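Local coordinates for hypothetical sugar ABC-transporter sugar binding protein (Arthrobacter globiformis, PDB 7BVT) that binds a cyclic maltosyl-maltose tetrasaccharide outside the cell and probably delivers it to an ABC transporter for uptake, at residues Asp42-Met47 with Ile60-Val65; Pro84-Gly89 with Asp314-Phe319; Thr188-Ser193 with Ala383-Ile388; Glu229-Trp234 with Lys390-Glu395. All blocks are in the same frame, centred on the assembly; numbering follows the deposited sequence.

Interaction 1. Residues Asp42-Met47 with Ile60-Val65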
loop_
_atom_site.group_PDB
_atom_site.type_symbol
_atom_site.label_atom_id
_atom_site.label_comp_id
_atom_site.label_asym_id
_atom_site.label_seq_id
_atom_site.Cartn_x
_atom_site.Cartn_y
_atom_site.Cartn_z
ATOM N N ASP A 42 -6.999 -19.378 -2.605
ATOM C CA ASP A 42 -7.376 -20.583 -1.812
ATOM C C ASP A 42 -7.887 -20.169 -0.431
ATOM O O ASP A 42 -8.898 -20.735 0.060
ATOM C CB ASP A 42 -6.197 -21.543 -1.596
ATOM C CG ASP A 42 -5.693 -22.189 -2.865
ATOM O OD1 ASP A 42 -6.417 -22.160 -3.880
ATOM O OD2 ASP A 42 -4.541 -22.666 -2.817
ATOM N N ALA A 43 -7.210 -19.241 0.224
ATOM C CA ALA A 43 -7.624 -18.771 1.566
ATOM C C ALA A 43 -9.026 -18.147 1.464
ATOM O O ALA A 43 -9.846 -18.342 2.389
ATOM C CB ALA A 43 -6.631 -17.760 2.102
ATOM N N PHE A 44 -9.231 -17.315 0.460
ATOM C CA PHE A 44 -10.507 -16.596 0.321
ATOM C C PHE A 44 -11.629 -17.586 0.036
ATOM O O PHE A 44 -12.675 -17.486 0.640
ATOM C CB PHE A 44 -10.453 -15.547 -0.777
ATOM C CG PHE A 44 -11.679 -14.688 -0.807
ATOM C CD1 PHE A 44 -12.002 -13.933 0.334
ATOM C CD2 PHE A 44 -12.567 -14.722 -1.862
ATOM C CE1 PHE A 44 -13.122 -13.135 0.337
ATOM C CE2 PHE A 44 -13.679 -13.905 -1.873
ATOM C CZ PHE A 44 -13.968 -13.108 -0.763
ATOM N N ASP A 45 -11.396 -18.521 -0.889
ATOM C CA ASP A 45 -12.407 -19.565 -1.182
ATOM C C ASP A 45 -12.727 -20.351 0.082
ATOM O O ASP A 45 -13.906 -20.653 0.243
ATOM C CB ASP A 45 -11.902 -20.507 -2.271
ATOM C CG ASP A 45 -11.811 -19.888 -3.648
ATOM O OD1 ASP A 45 -12.481 -18.869 -3.935
ATOM O OD2 ASP A 45 -11.080 -20.457 -4.460
ATOM N N ALA A 46 -11.765 -20.664 0.947
ATOM C CA ALA A 46 -12.024 -21.441 2.183
ATOM C C ALA A 46 -12.917 -20.612 3.119
ATOM O O ALA A 46 -13.841 -21.154 3.728
ATOM C CB ALA A 46 -10.742 -21.807 2.887
ATOM N N MET A 47 -12.674 -19.302 3.174
ATOM C CA MET A 47 -13.489 -18.401 4.036
ATOM C C MET A 47 -14.900 -18.278 3.481
ATOM O O MET A 47 -15.850 -18.202 4.288
ATOM C CB MET A 47 -12.799 -17.048 4.112
ATOM C CG MET A 47 -11.385 -17.335 4.522
ATOM S SD MET A 47 -10.749 -16.097 5.514
ATOM C CE MET A 47 -11.834 -16.461 6.882
ATOM N N ILE A 60 -22.594 -16.776 -1.035
ATOM C CA ILE A 60 -21.535 -16.012 -1.733
ATOM C C ILE A 60 -21.018 -16.887 -2.873
ATOM O O ILE A 60 -20.648 -18.059 -2.611
ATOM C CB ILE A 60 -20.382 -15.631 -0.786
ATOM C CG1 ILE A 60 -20.836 -14.651 0.312
ATOM C CG2 ILE A 60 -19.201 -15.101 -1.617
ATOM C CD1 ILE A 60 -21.173 -13.259 -0.178
ATOM N N SER A 61 -20.997 -16.318 -4.060
ATOM C CA SER A 61 -20.366 -16.893 -5.263
ATOM C C SER A 61 -19.220 -15.979 -5.646
ATOM O O SER A 61 -19.488 -14.925 -6.176
ATOM C CB SER A 61 -21.319 -17.053 -6.411
ATOM O OG SER A 61 -22.302 -17.994 -6.055
ATOM N N ALA A 62 -18.015 -16.461 -5.433
ATOM C CA ALA A 62 -16.787 -15.692 -5.681
ATOM C C ALA A 62 -16.237 -16.116 -7.030
ATOM O O ALA A 62 -16.255 -17.350 -7.271
ATOM C CB ALA A 62 -15.834 -15.954 -4.571
ATOM N N SER A 63 -15.746 -15.164 -7.811
ATOM C CA SER A 63 -15.007 -15.394 -9.088
ATOM C C SER A 63 -13.726 -14.564 -9.126
ATOM O O SER A 63 -13.738 -13.362 -8.752
ATOM C CB SER A 63 -15.859 -15.111 -10.257
ATOM O OG SER A 63 -17.054 -15.883 -10.189
ATOM N N ASN A 64 -12.668 -15.154 -9.646
ATOM C CA ASN A 64 -11.433 -14.424 -9.993
ATOM C C ASN A 64 -11.638 -13.692 -11.309
ATOM O O ASN A 64 -12.202 -14.268 -12.257
ATOM C CB ASN A 64 -10.223 -15.351 -10.090
ATOM C CG ASN A 64 -9.038 -14.641 -10.703
ATOM O OD1 ASN A 64 -8.930 -14.494 -11.941
ATOM N ND2 ASN A 64 -8.211 -14.076 -9.831
ATOM N N VAL A 65 -11.229 -12.441 -11.359
ATOM C CA VAL A 65 -11.073 -11.626 -12.572
ATOM C C VAL A 65 -9.628 -11.153 -12.554
ATOM O O VAL A 65 -9.188 -10.590 -11.546
ATOM C CB VAL A 65 -12.048 -10.435 -12.593
ATOM C CG1 VAL A 65 -11.837 -9.562 -13.800
ATOM C CG2 VAL A 65 -13.494 -10.850 -12.452
#
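Phe44 of the helix and Ala62 of the strand make the main apolar contact between Asp42-Met47 and Ile60-Val65. CE2 of Phe44 lies 4.0 Å from CB of Ala62, and the methyl meets the ring at a slant. The ring gets there because CG is anti to the backbone N of Phe44 (chi1 -172°), which sends the phenyl group from the helix toward the sheet. One methyl set against one ring carbon makes a small interface, and the backbones stay well apart, with CA of Asp45 7.4 Å from CA of Ala62. At the margin OD1 of Asp45 comes only to 4.5 Å from CB of Ala62, a loose van der Waals approach and not a polar bond.

Between the two six-residue segments there is no hydrogen bond. N of Ala46 donates to O of Asp42 at 3.0 Å within the helix, and strand and helix are tied farther along, where ND2 of Asn52 bonds O of Ile60.

The two elements belong to a beta-alpha-beta unit made of strand 28-34, helix 38-53 and strand 58-64, with Ser61 and Ser63 bonded through their backbones to strand 28-34. The ring of Phe44 also meets His34 edge-to-face and touches Trp36, Phe315 and Phe319, so it sits between this sheet and helix 306-319, while Ala43 and Met47 reach helix 322-332.

Interaction 2. Residues Pro84-Gly89 with Asp314-Phe319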
loop_
_atom_site.group_PDB
_atom_site.type_symbol
_atom_site.label_atom_id
_atom_site.label_comp_id
_atom_site.label_asym_id
_atom_site.label_seq_id
_atom_site.Cartn_x
_atom_site.Cartn_y
_atom_site.Cartn_z
ATOM N N PRO A 84 -21.262 -6.995 -10.407
ATOM C CA PRO A 84 -21.269 -7.945 -9.312
ATOM C C PRO A 84 -21.887 -7.218 -8.108
ATOM O O PRO A 84 -22.083 -6.047 -8.157
ATOM C CB PRO A 84 -19.805 -8.268 -9.052
ATOM C CG PRO A 84 -19.147 -7.000 -9.427
ATOM C CD PRO A 84 -19.898 -6.444 -10.620
ATOM N N ASP A 85 -22.189 -7.961 -7.091
ATOM C CA ASP A 85 -22.726 -7.350 -5.852
ATOM C C ASP A 85 -21.560 -6.755 -5.057
ATOM O O ASP A 85 -21.707 -5.669 -4.540
ATOM C CB ASP A 85 -23.467 -8.369 -5.016
ATOM C CG ASP A 85 -24.649 -8.883 -5.810
ATOM O OD1 ASP A 85 -25.428 -8.007 -6.313
ATOM O OD2 ASP A 85 -24.736 -10.128 -5.936
ATOM N N ILE A 86 -20.455 -7.474 -4.970
ATOM C CA ILE A 86 -19.202 -7.030 -4.303
ATOM C C ILE A 86 -18.069 -7.031 -5.335
ATOM O O ILE A 86 -17.792 -8.077 -5.984
ATOM C CB ILE A 86 -18.864 -7.874 -3.056
ATOM C CG1 ILE A 86 -19.969 -7.842 -1.993
ATOM C CG2 ILE A 86 -17.534 -7.495 -2.465
ATOM C CD1 ILE A 86 -19.797 -8.875 -0.892
ATOM N N ALA A 87 -17.316 -5.950 -5.405
ATOM C CA ALA A 87 -15.994 -5.945 -6.066
ATOM C C ALA A 87 -14.889 -5.785 -5.022
ATOM O O ALA A 87 -15.024 -4.950 -4.124
ATOM C CB ALA A 87 -15.906 -4.805 -7.050
ATOM N N ILE A 88 -13.825 -6.539 -5.134
ATOM C CA ILE A 88 -12.646 -6.368 -4.260
ATOM C C ILE A 88 -11.501 -5.910 -5.159
ATOM O O ILE A 88 -11.035 -6.691 -6.003
ATOM C CB ILE A 88 -12.346 -7.640 -3.453
ATOM C CG1 ILE A 88 -13.562 -8.072 -2.625
ATOM C CG2 ILE A 88 -11.097 -7.494 -2.589
ATOM C CD1 ILE A 88 -13.359 -9.292 -1.803
ATOM N N GLY A 89 -11.056 -4.668 -4.968
ATOM C CA GLY A 89 -10.097 -4.007 -5.855
ATOM C C GLY A 89 -8.919 -3.442 -5.117
ATOM O O GLY A 89 -8.915 -3.416 -3.896
ATOM N N ASP A 314 -23.473 -8.282 5.015
ATOM C CA ASP A 314 -23.467 -9.327 6.061
ATOM C C ASP A 314 -22.197 -10.175 5.890
ATOM O O ASP A 314 -21.538 -10.473 6.893
ATOM C CB ASP A 314 -24.706 -10.226 6.042
ATOM C CG ASP A 314 -24.738 -11.199 7.195
ATOM O OD1 ASP A 314 -25.044 -10.736 8.326
ATOM O OD2 ASP A 314 -24.413 -12.415 6.988
ATOM N N PHE A 315 -21.881 -10.540 4.663
ATOM C CA PHE A 315 -20.638 -11.293 4.382
ATOM C C PHE A 315 -19.402 -10.446 4.754
ATOM O O PHE A 315 -18.512 -10.945 5.477
ATOM C CB PHE A 315 -20.570 -11.740 2.934
ATOM C CG PHE A 315 -19.229 -12.302 2.580
ATOM C CD1 PHE A 315 -18.759 -13.456 3.191
ATOM C CD2 PHE A 315 -18.412 -11.615 1.710
ATOM C CE1 PHE A 315 -17.496 -13.921 2.911
ATOM C CE2 PHE A 315 -17.148 -12.093 1.424
ATOM C CZ PHE A 315 -16.702 -13.263 2.006
ATOM N N LEU A 316 -19.396 -9.180 4.354
ATOM C CA LEU A 316 -18.221 -8.314 4.653
ATOM C C LEU A 316 -18.118 -8.142 6.173
ATOM O O LEU A 316 -17.010 -8.158 6.707
ATOM C CB LEU A 316 -18.375 -6.978 3.917
ATOM C CG LEU A 316 -18.264 -6.988 2.404
ATOM C CD1 LEU A 316 -18.342 -5.586 1.836
ATOM C CD2 LEU A 316 -17.016 -7.675 1.912
ATOM N N SER A 317 -19.247 -8.000 6.881
ATOM C CA SER A 317 -19.225 -7.854 8.366
ATOM C C SER A 317 -18.575 -9.105 8.970
ATOM O O SER A 317 -17.732 -8.997 9.842
ATOM C CB SER A 317 -20.624 -7.640 8.927
ATOM O OG SER A 317 -21.210 -6.434 8.409
ATOM N N TRP A 318 -18.958 -10.278 8.476
ATOM C CA TRP A 318 -18.386 -11.539 9.021
ATOM C C TRP A 318 -16.887 -11.600 8.720
ATOM O O TRP A 318 -16.089 -11.959 9.608
ATOM C CB TRP A 318 -19.180 -12.729 8.455
ATOM C CG TRP A 318 -18.590 -14.033 8.867
ATOM C CD1 TRP A 318 -18.889 -14.752 9.990
ATOM C CD2 TRP A 318 -17.620 -14.804 8.125
ATOM N NE1 TRP A 318 -18.108 -15.886 10.042
ATOM C CE2 TRP A 318 -17.375 -15.966 8.892
ATOM C CE3 TRP A 318 -16.931 -14.650 6.906
ATOM C CZ2 TRP A 318 -16.414 -16.898 8.535
ATOM C CZ3 TRP A 318 -16.035 -15.620 6.515
ATOM C CH2 TRP A 318 -15.824 -16.755 7.293
ATOM N N PHE A 319 -16.538 -11.268 7.491
ATOM C CA PHE A 319 -15.137 -11.247 7.034
ATOM C C PHE A 319 -14.299 -10.317 7.918
ATOM O O PHE A 319 -13.116 -10.593 8.121
ATOM C CB PHE A 319 -15.058 -10.845 5.564
ATOM C CG PHE A 319 -13.783 -11.323 4.930
ATOM C CD1 PHE A 319 -13.608 -12.661 4.597
ATOM C CD2 PHE A 319 -12.769 -10.431 4.635
ATOM C CE1 PHE A 319 -12.453 -13.083 3.967
ATOM C CE2 PHE A 319 -11.622 -10.873 3.995
ATOM C CZ PHE A 319 -11.463 -12.201 3.677
#
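Ile86 and Leu316 mark the nearest backbone approach, 9.1 Å from CA to CA, so strand and helix meet through their side chains alone. This is helix-on-sheet packing in an alpha/beta lobe of a bacterial solute-binding protein: strand 86-90 pairs in parallel with strand 28-34 and antiparallel with strand 292-301, and helix 306-319 lies over one face. Ile86 carries the contact. Its CG1 is placed beside the backbone N (chi1 -59°) and the chain then runs out straight (chi2 168°), which pushes CD1 forward between two helix residues. On one of them, Phe315, the methyl arrives at the ring edge, near the ring plane, and the two side chains cross at about a right angle. On the other, Leu316, the chains slide past each other in opposite directions. Ile88, two residues on, points its CB the same way but packs on Phe44 and Ala299 instead.

Leu316 continues onto Ala299 and Val301 of strand 292-301, while Phe315 turns to Tyr51, which it meets edge-to-face, and to Phe44. All three touching residues are buried. A single methyl thus serves both neighbours: CD1 of Ile86 is 4.0 Å from CD2 of Phe315 and 4.1 Å from CG of Leu316.

Interaction 3. Residues Thr188-Ser193 with Ala383-Ile388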
loop_
_atom_site.group_PDB
_atom_site.type_symbol
_atom_site.label_atom_id
_atom_site.label_comp_id
_atom_site.label_asym_id
_atom_site.label_seq_id
_atom_site.Cartn_x
_atom_site.Cartn_y
_atom_site.Cartn_z
ATOM N N THR A 188 13.509 4.788 -9.007
ATOM C CA THR A 188 13.758 6.100 -9.629
ATOM C C THR A 188 13.159 6.210 -11.032
ATOM O O THR A 188 13.222 7.322 -11.522
ATOM C CB THR A 188 15.258 6.397 -9.724
ATOM O OG1 THR A 188 15.905 5.376 -10.481
ATOM C CG2 THR A 188 15.956 6.467 -8.389
ATOM N N GLN A 189 12.611 5.141 -11.616
ATOM C CA GLN A 189 11.985 5.263 -12.958
ATOM C C GLN A 189 10.452 5.146 -12.898
ATOM O O GLN A 189 9.911 4.175 -12.315
ATOM C CB GLN A 189 12.575 4.219 -13.888
ATOM C CG GLN A 189 14.059 4.463 -14.103
ATOM C CD GLN A 189 14.613 3.435 -15.056
ATOM O OE1 GLN A 189 15.088 2.388 -14.638
ATOM N NE2 GLN A 189 14.428 3.695 -16.341
ATOM N N ALA A 190 9.789 6.117 -13.519
ATOM C CA ALA A 190 8.305 6.216 -13.561
ATOM C C ALA A 190 7.693 4.934 -14.152
ATOM O O ALA A 190 6.701 4.458 -13.617
ATOM C CB ALA A 190 7.917 7.466 -14.303
ATOM N N GLY A 191 8.241 4.371 -15.222
ATOM C CA GLY A 191 7.548 3.252 -15.892
ATOM C C GLY A 191 6.158 3.657 -16.399
ATOM O O GLY A 191 5.908 4.861 -16.636
ATOM N N ASP A 192 5.293 2.668 -16.609
ATOM C CA ASP A 192 3.974 2.830 -17.268
ATOM C C ASP A 192 3.048 3.698 -16.412
ATOM O O ASP A 192 2.401 4.553 -16.991
ATOM C CB ASP A 192 3.294 1.481 -17.511
ATOM C CG ASP A 192 3.936 0.661 -18.619
ATOM O OD1 ASP A 192 4.573 1.278 -19.525
ATOM O OD2 ASP A 192 3.813 -0.591 -18.555
ATOM N N SER A 193 3.041 3.522 -15.080
ATOM C CA SER A 193 2.051 4.165 -14.173
ATOM C C SER A 193 2.664 5.263 -13.298
ATOM O O SER A 193 1.887 6.051 -12.754
ATOM C CB SER A 193 1.381 3.131 -13.309
ATOM O OG SER A 193 2.253 2.653 -12.275
ATOM N N ALA A 383 1.970 12.041 -13.775
ATOM C CA ALA A 383 2.428 13.427 -14.053
ATOM C C ALA A 383 3.524 13.773 -13.033
ATOM O O ALA A 383 4.583 14.302 -13.406
ATOM C CB ALA A 383 1.338 14.436 -14.018
ATOM N N PHE A 384 3.277 13.399 -11.781
ATOM C CA PHE A 384 4.209 13.661 -10.669
ATOM C C PHE A 384 5.497 12.927 -10.936
ATOM O O PHE A 384 6.559 13.578 -10.868
ATOM C CB PHE A 384 3.613 13.210 -9.334
ATOM C CG PHE A 384 4.494 13.432 -8.143
ATOM C CD1 PHE A 384 4.586 14.675 -7.535
ATOM C CD2 PHE A 384 5.123 12.349 -7.553
ATOM C CE1 PHE A 384 5.371 14.830 -6.402
ATOM C CE2 PHE A 384 5.907 12.519 -6.441
ATOM C CZ PHE A 384 6.074 13.757 -5.894
ATOM N N ALA A 385 5.434 11.616 -11.155
ATOM C CA ALA A 385 6.614 10.748 -11.265
ATOM C C ALA A 385 7.499 11.213 -12.433
ATOM O O ALA A 385 8.720 11.251 -12.292
ATOM C CB ALA A 385 6.190 9.301 -11.420
ATOM N N GLN A 386 6.890 11.604 -13.561
ATOM C CA GLN A 386 7.699 12.000 -14.742
ATOM C C GLN A 386 8.490 13.267 -14.436
ATOM O O GLN A 386 9.608 13.413 -14.942
ATOM C CB GLN A 386 6.821 12.089 -15.990
ATOM C CG GLN A 386 6.440 10.693 -16.452
ATOM C CD GLN A 386 5.505 10.713 -17.632
ATOM O OE1 GLN A 386 4.700 11.638 -17.798
ATOM N NE2 GLN A 386 5.592 9.648 -18.417
ATOM N N GLU A 387 7.942 14.188 -13.669
ATOM C CA GLU A 387 8.650 15.443 -13.390
ATOM C C GLU A 387 9.721 15.156 -12.354
ATOM O O GLU A 387 10.829 15.698 -12.466
ATOM C CB GLU A 387 7.719 16.555 -12.954
ATOM C CG GLU A 387 6.793 17.015 -14.046
ATOM C CD GLU A 387 7.448 17.738 -15.207
ATOM O OE1 GLU A 387 8.680 17.896 -15.209
ATOM O OE2 GLU A 387 6.691 18.218 -16.111
ATOM N N ILE A 388 9.385 14.364 -11.342
ATOM C CA ILE A 388 10.369 14.152 -10.249
ATOM C C ILE A 388 11.554 13.390 -10.839
ATOM O O ILE A 388 12.659 13.630 -10.392
ATOM C CB ILE A 388 9.713 13.396 -9.075
ATOM C CG1 ILE A 388 8.622 14.243 -8.404
ATOM C CG2 ILE A 388 10.747 12.926 -8.066
ATOM C CD1 ILE A 388 9.080 15.476 -7.688
#
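Ala190 sets its methyl against helix residues Ala385 and Gln386. CB of Ala190 lies 3.8 Å from CB of Ala385, the two methyls lying alongside each other rather than end to end. Such small side chains allow loop and helix to come close, with CA of Ala190 only 5.4 Å from CA of Ala385. Gln386 joins from the margin through its CG, 4.1 Å from CB of Ala190. Its first torsion (chi1 -73°) swings CG beside the backbone N, and from there the chain extends, so that the aliphatic base borders Ala190 while the amide lies farther along.

The neighbouring helix side chains turn elsewhere. Phe384, with CG anti to its N, carries its ring inward, where CG1 of Ile388 sits 3.6 Å above the ring plane and over its centre in a CH-pi type arrangement; Phe212 and Phe222 meet the same ring edge-to-face.

The loop is held by polar bonds as well: N of Ala190 is bonded to OE1 of Glu389, and OG of Ser193 to N of Glu195. That second bond leads into helix 195-207, whose Glu195, Gly196, Trp199 and Asn200 line the glycan pocket, as does Tyr187, in the same loop just before Thr188. The side chain of Ala190 is about 10 Å from a bound glucose unit. The contact thus joins helix 377-392 to a loop flanked by pocket residues, and probably backs the sugar-binding cleft from behind.

Interaction 4. Residues Glu229-Trp234 with Lys390-Glu395; sequences EALQYW and KALAGE
Leu392, which meets both Leu231 and Trp234, lies within the turn closed by the shortest polar bond of the two segments, N of Glu395 to O of Lys390 at 2.8 Å. With N of Gly394 bonded to O of Ala391 at 3.1 Å, it closes the end of the helix in a Schellman motif, Gly394 taking the positive phi of 84° that this turn needs.

Across the interface the contact is wholly apolar. Leu392 forks between two partners on the opposing helix: its CD1 approaches Trp234 and its CD2 approaches Leu231. CD1 comes to the indole edge, near the ring plane, 3.7 Å from CE3 of Trp234, and it is also 3.9 Å from CZ3 of Trp234. CD2 rests 3.8 Å from CD1 of Leu231 and 3.9 Å from CB of Trp234, so it fills the angle between the two side chains. Leu231 reaches over because its CG is anti to the backbone N (chi1 -175°); its other methyl, CD2, meets CB of Ala391 at 4.2 Å.

The polar edge of the indole looks elsewhere: NE1 of Trp234 is bonded to OD1 of Asn204, which helps fix the ring's rotation. Around this core, Phe201 of helix 195-207 meets the Trp234 ring edge-to-face and Leu197 touches Leu392. Helix 398-415 closes another side, where Val398 and Leu402 touch Leu231 and Ala401 touches Ala391, so helices 225-239 and 377-392 are packed together with helices 195-207 and 398-415, and helix 165-179 lies against Ala230 and Tyr233.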
loop_
_atom_site.group_PDB
_atom_site.type_symbol
_atom_site.label_atom_id
_atom_site.label_comp_id
_atom_site.label_asym_id
_atom_site.label_seq_id
_atom_site.Cartn_x
_atom_site.Cartn_y
_atom_site.Cartn_z
ATOM N N GLU A 229 12.991 18.703 1.220
ATOM C CA GLU A 229 13.808 17.858 2.146
ATOM C C GLU A 229 13.750 16.403 1.640
ATOM O O GLU A 229 14.785 15.723 1.534
ATOM C CB GLU A 229 13.260 17.937 3.569
ATOM C CG GLU A 229 14.174 17.279 4.567
ATOM C CD GLU A 229 13.669 17.260 5.996
ATOM O OE1 GLU A 229 12.765 18.044 6.308
ATOM O OE2 GLU A 229 14.236 16.426 6.794
ATOM N N ALA A 230 12.563 15.919 1.295
ATOM C CA ALA A 230 12.402 14.522 0.848
ATOM C C ALA A 230 13.086 14.342 -0.502
ATOM O O ALA A 230 13.757 13.324 -0.724
ATOM C CB ALA A 230 10.928 14.119 0.807
ATOM N N LEU A 231 12.868 15.245 -1.464
ATOM C CA LEU A 231 13.517 15.078 -2.798
ATOM C C LEU A 231 15.045 15.276 -2.700
ATOM O O LEU A 231 15.788 14.577 -3.416
ATOM C CB LEU A 231 12.867 16.026 -3.821
ATOM C CG LEU A 231 13.397 15.839 -5.253
ATOM C CD1 LEU A 231 13.285 14.413 -5.735
ATOM C CD2 LEU A 231 12.703 16.802 -6.228
ATOM N N GLN A 232 15.523 16.159 -1.838
ATOM C CA GLN A 232 16.988 16.373 -1.656
ATOM C C GLN A 232 17.604 15.100 -1.089
ATOM O O GLN A 232 18.743 14.750 -1.467
ATOM C CB GLN A 232 17.239 17.538 -0.713
ATOM C CG GLN A 232 18.710 17.962 -0.698
ATOM C CD GLN A 232 19.117 18.527 -2.041
ATOM O OE1 GLN A 232 18.549 19.547 -2.504
ATOM N NE2 GLN A 232 20.081 17.888 -2.693
ATOM N N TYR A 233 16.846 14.370 -0.277
ATOM C CA TYR A 233 17.319 13.063 0.261
ATOM C C TYR A 233 17.573 12.084 -0.888
ATOM O O TYR A 233 18.644 11.441 -0.940
ATOM C CB TYR A 233 16.308 12.521 1.263
ATOM C CG TYR A 233 16.463 11.150 1.867
ATOM C CD1 TYR A 233 17.630 10.724 2.464
ATOM C CD2 TYR A 233 15.337 10.369 2.026
ATOM C CE1 TYR A 233 17.705 9.511 3.119
ATOM C CE2 TYR A 233 15.376 9.155 2.697
ATOM C CZ TYR A 233 16.567 8.742 3.265
ATOM O OH TYR A 233 16.602 7.577 3.973
ATOM N N TRP A 234 16.564 11.891 -1.740
ATOM C CA TRP A 234 16.726 11.056 -2.939
ATOM C C TRP A 234 17.932 11.552 -3.747
ATOM O O TRP A 234 18.741 10.731 -4.163
ATOM C CB TRP A 234 15.455 10.996 -3.806
ATOM C CG TRP A 234 14.368 10.143 -3.208
ATOM C CD1 TRP A 234 13.902 10.155 -1.910
ATOM C CD2 TRP A 234 13.541 9.216 -3.899
ATOM N NE1 TRP A 234 12.894 9.241 -1.754
ATOM C CE2 TRP A 234 12.675 8.629 -2.949
ATOM C CE3 TRP A 234 13.505 8.750 -5.208
ATOM C CZ2 TRP A 234 11.728 7.683 -3.308
ATOM C CZ3 TRP A 234 12.579 7.799 -5.566
ATOM C CH2 TRP A 234 11.720 7.238 -4.613
ATOM N N LYS A 390 13.080 13.647 -13.477
ATOM C CA LYS A 390 14.066 14.534 -14.141
ATOM C C LYS A 390 15.129 14.944 -13.113
ATOM O O LYS A 390 16.298 15.026 -13.483
ATOM C CB LYS A 390 13.332 15.716 -14.774
ATOM C CG LYS A 390 12.358 15.279 -15.857
ATOM C CD LYS A 390 11.835 16.451 -16.644
ATOM C CE LYS A 390 10.633 16.041 -17.472
ATOM N NZ LYS A 390 9.846 17.217 -17.899
ATOM N N ALA A 391 14.758 15.203 -11.859
ATOM C CA ALA A 391 15.753 15.517 -10.802
ATOM C C ALA A 391 16.564 14.265 -10.488
ATOM O O ALA A 391 17.786 14.381 -10.343
ATOM C CB ALA A 391 15.097 16.044 -9.579
ATOM N N LEU A 392 15.949 13.105 -10.402
ATOM C CA LEU A 392 16.678 11.843 -10.067
ATOM C C LEU A 392 17.699 11.553 -11.179
ATOM O O LEU A 392 18.831 11.027 -10.907
ATOM C CB LEU A 392 15.658 10.707 -9.885
ATOM C CG LEU A 392 14.487 11.003 -8.947
ATOM C CD1 LEU A 392 13.627 9.773 -8.786
ATOM C CD2 LEU A 392 14.966 11.543 -7.609
ATOM N N ALA A 393 17.372 11.944 -12.420
ATOM C CA ALA A 393 18.204 11.626 -13.599
ATOM C C ALA A 393 19.329 12.658 -13.743
ATOM O O ALA A 393 20.180 12.488 -14.665
ATOM C CB ALA A 393 17.333 11.515 -14.867
ATOM N N GLY A 394 19.347 13.710 -12.931
ATOM C CA GLY A 394 20.333 14.799 -12.988
ATOM C C GLY A 394 19.992 15.875 -14.010
ATOM O O GLY A 394 20.864 16.728 -14.262
ATOM N N GLU A 395 18.786 15.856 -14.581
ATOM C CA GLU A 395 18.379 16.770 -15.684
ATOM C C GLU A 395 17.640 17.990 -15.148
ATOM O O GLU A 395 17.303 18.873 -15.954
ATOM C CB GLU A 395 17.534 16.023 -16.707
ATOM C CG GLU A 395 18.359 15.069 -17.560
ATOM C CD GLU A 395 17.517 14.074 -18.336
ATOM O OE1 GLU A 395 16.310 14.336 -18.502
ATOM O OE2 GLU A 395 18.054 13.015 -18.726
#

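The four contacts form two pairs. Interactions 1 and 2, with centres 11 Å apart, share one sheet and touch through Phe44 and Phe319 among others. Interactions 3 and 4, with centres 12 Å apart, share helix 377-392 and touch where Ile388 meets Leu231. Between the pairs the centres lie 33 to 43 Å apart without touching, consistent with the two lobes of a solute-binding protein around its sugar cleft. Along the chain interaction 1 closes first, whereas interaction 2 alternates with interactions 3 and 4, and these with each other. The chain thus returns to the first lobe for 314-319 before ending in the second, so each lobe is built from separated parts of the sequence.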